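Local coordinates for attachment protein G3P (Enterobacteria phage Ike, PDB 4EO0) that probably attaches the tip of the filamentous phage to the bacterial N-pilus at the start of infection, through its pilus binding domain, at residues A39-A44 and G84-K89. Residues are numbered along the deposited sequence; the frame is centred on the assembly and turned at random.
Sequences ADLTTA and GSPGEK
At the N-terminal end of the long helix 38-66, which packs against an antiparallel sheet in this pilus binding domain, Leu-41 meets the loop that leads into strand 87-89, and its two methyls lie over one face of the Pro-86 ring, CD1 above the middle and CD2 displaced outward past the CD corner. CD2 of Leu-41 lies 3.8 Å from CD of Pro-86, the closest approach between the segments, while CD1 of Leu-41 stands 4.1 Å from both CD and CB of the same ring; by these distances both branches of the isobutyl end do the touching. The two side chains cross at about a right angle. In Leu-41 a chi1 of -89°, displaced from the staggered value, combines with a chi2 of 73°, an uncommon pair for leucine that brings CD1 and CD2 together over the ring. CD2 of Leu-41 also rests 4.0 Å from the carbonyl O of Gly-84, a van der Waals approach; no hydrogen bond joins the segments, and the contact buries just 107 Å² in all. Topology explains the meeting: strand 30-36 runs directly into the helix and pairs antiparallel with strand 87-89, Gly-87 bonding through its backbone to Ile-36, so Pro-86 is carried to the first turn. There Asp-40 OD2 accepts the backbone N-H of Thr-37. Buried Leu-41 further touches Ile-36 and, on strand 94-106, Ile-95.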
ATOM      1  N   ALA A  39      13.116   2.888   0.577  1.00 23.53           N
ATOM      2  CA  ALA A  39      12.565   3.284  -0.726  1.00 24.50           C
ATOM      3  C   ALA A  39      11.580   2.237  -1.226  1.00 27.83           C
ATOM      4  O   ALA A  39      10.553   2.597  -1.801  1.00 27.22           O
ATOM      5  CB  ALA A  39      13.673   3.489  -1.737  1.00 27.60           C
ATOM      6  N   ASP A  40      11.861   0.944  -0.952  1.00 23.39           N
ATOM      7  CA  ASP A  40      10.915  -0.126  -1.274  1.00 21.82           C
ATOM      8  C   ASP A  40       9.594   0.032  -0.525  1.00 23.65           C
ATOM      9  O   ASP A  40       8.558  -0.297  -1.101  1.00 23.88           O
ATOM     10  CB  ASP A  40      11.481  -1.514  -0.930  1.00 23.91           C
ATOM     11  CG  ASP A  40      12.666  -1.953  -1.750  1.00 27.14           C
ATOM     12  OD1 ASP A  40      12.811  -1.463  -2.890  1.00 28.59           O
ATOM     13  OD2 ASP A  40      13.382  -2.862  -1.300  1.00 27.50           O
ATOM     14  N   LEU A  41       9.620   0.526   0.733  1.00 20.49           N
ATOM     15  CA  LEU A  41       8.396   0.698   1.544  1.00 18.17           C
ATOM     16  C   LEU A  41       7.532   1.815   0.960  1.00 19.94           C
ATOM     17  O   LEU A  41       6.304   1.665   0.863  1.00 16.63           O
ATOM     18  CB  LEU A  41       8.707   0.977   3.036  1.00 17.14           C
ATOM     19  CG  LEU A  41       8.850  -0.235   3.982  1.00 21.78           C
ATOM     20  CD1 LEU A  41      10.131  -0.977   3.755  1.00 24.61           C
ATOM     21  CD2 LEU A  41       8.874   0.197   5.443  1.00 21.76           C
ATOM     22  N   THR A  42       8.186   2.921   0.544  1.00 19.56           N
ATOM     23  CA  THR A  42       7.528   4.071  -0.058  1.00 18.81           C
ATOM     24  C   THR A  42       6.837   3.636  -1.339  1.00 20.75           C
ATOM     25  O   THR A  42       5.695   4.004  -1.541  1.00 18.76           O
ATOM     26  CB  THR A  42       8.516   5.242  -0.229  1.00 24.96           C
ATOM     27  OG1 THR A  42       8.808   5.760   1.058  1.00 26.81           O
ATOM     28  CG2 THR A  42       7.955   6.372  -1.107  1.00 26.53           C
ATOM     29  N   THR A  43       7.526   2.834  -2.190  1.00 17.75           N
ATOM     30  CA  THR A  43       6.952   2.315  -3.436  1.00 17.59           C
ATOM     31  C   THR A  43       5.764   1.449  -3.126  1.00 19.54           C
ATOM     32  O   THR A  43       4.734   1.589  -3.795  1.00 19.01           O
ATOM     33  CB  THR A  43       8.035   1.599  -4.246  1.00 26.82           C
ATOM     34  OG1 THR A  43       9.024   2.571  -4.562  1.00 32.76           O
ATOM     35  CG2 THR A  43       7.498   0.973  -5.559  1.00 26.16           C
ATOM     36  N   ALA A  44       5.893   0.540  -2.134  1.00 15.34           N
ATOM     37  CA  ALA A  44       4.806  -0.349  -1.726  1.00 15.18           C
ATOM     38  C   ALA A  44       3.593   0.469  -1.246  1.00 18.84           C
ATOM     39  O   ALA A  44       2.471   0.125  -1.597  1.00 15.34           O
ATOM     40  CB  ALA A  44       5.289  -1.284  -0.631  1.00 16.44           C
ATOM     41  N   GLY A  84       6.446  -4.460   8.955  1.00 17.25           N
ATOM     42  CA  GLY A  84       7.881  -4.711   9.063  1.00 18.60           C
ATOM     43  C   GLY A  84       8.660  -3.465   8.781  1.00 21.57           C
ATOM     44  O   GLY A  84       8.131  -2.482   8.259  1.00 19.98           O
ATOM     45  N   SER A  85       9.916  -3.525   9.137  1.00 21.01           N
ATOM     46  CA  SER A  85      10.880  -2.445   8.982  0.70 20.54           C
ATOM     47  C   SER A  85      11.863  -2.830   7.905  1.00 23.66           C
ATOM     48  O   SER A  85      12.144  -4.029   7.758  1.00 23.54           O
ATOM     49  CB  SER A  85      11.652  -2.246  10.286  0.70 21.40           C
ATOM     50  OG  SER A  85      10.817  -1.631  11.246  0.70 28.71           O
ATOM     51  N   PRO A  86      12.442  -1.857   7.158  1.00 20.33           N
ATOM     52  CA  PRO A  86      13.452  -2.235   6.168  1.00 22.60           C
ATOM     53  C   PRO A  86      14.649  -2.868   6.870  1.00 28.16           C
ATOM     54  O   PRO A  86      14.932  -2.570   8.039  1.00 28.74           O
ATOM     55  CB  PRO A  86      13.854  -0.899   5.540  1.00 24.51           C
ATOM     56  CG  PRO A  86      13.428   0.110   6.446  1.00 26.24           C
ATOM     57  CD  PRO A  86      12.255  -0.391   7.180  1.00 20.49           C
ATOM     58  N   GLY A  87      15.301  -3.785   6.179  1.00 25.04           N
ATOM     59  CA  GLY A  87      16.462  -4.481   6.723  1.00 28.26           C
ATOM     60  C   GLY A  87      16.873  -5.684   5.911  1.00 36.27           C
ATOM     61  O   GLY A  87      16.467  -5.831   4.758  1.00 36.66           O
ATOM     62  N   GLU A  88      17.672  -6.551   6.531  1.00 35.73           N
ATOM     63  CA  GLU A  88      18.219  -7.752   5.910  1.00 38.25           C
ATOM     64  C   GLU A  88      17.841  -8.991   6.708  1.00 45.48           C
ATOM     65  O   GLU A  88      17.757  -8.938   7.939  1.00 46.14           O
ATOM     66  CB  GLU A  88      19.745  -7.647   5.797  1.00 41.44           C
ATOM     67  CG  GLU A  88      20.247  -6.357   5.165  1.00 48.56           C
ATOM     68  CD  GLU A  88      21.713  -6.314   4.772  1.00 70.51           C
ATOM     69  OE1 GLU A  88      22.544  -6.940   5.470  1.00 63.73           O
ATOM     70  OE2 GLU A  88      22.036  -5.611   3.786  1.00 60.83           O
ATOM     71  N   LYS A  89      17.623 -10.096   5.997  1.00 43.75           N
ATOM     72  CA  LYS A  89      17.279 -11.380   6.597  1.00 44.89           C
ATOM     73  C   LYS A  89      17.936 -12.557   5.869  1.00 52.89           C
ATOM     74  O   LYS A  89      18.348 -12.432   4.720  1.00 51.31           O
ATOM     75  CB  LYS A  89      15.762 -11.568   6.640  1.00 45.70           C
ATOM     76  CG  LYS A  89      15.057 -10.584   7.550  1.00 51.55           C
ATOM     77  CD  LYS A  89      13.688 -11.099   7.940  1.00 56.40           C
ATOM     78  CE  LYS A  89      12.921 -10.043   8.710  1.00 58.50           C
ATOM     79  NZ  LYS A  89      11.484 -10.398   8.838  1.00 62.56           N
TER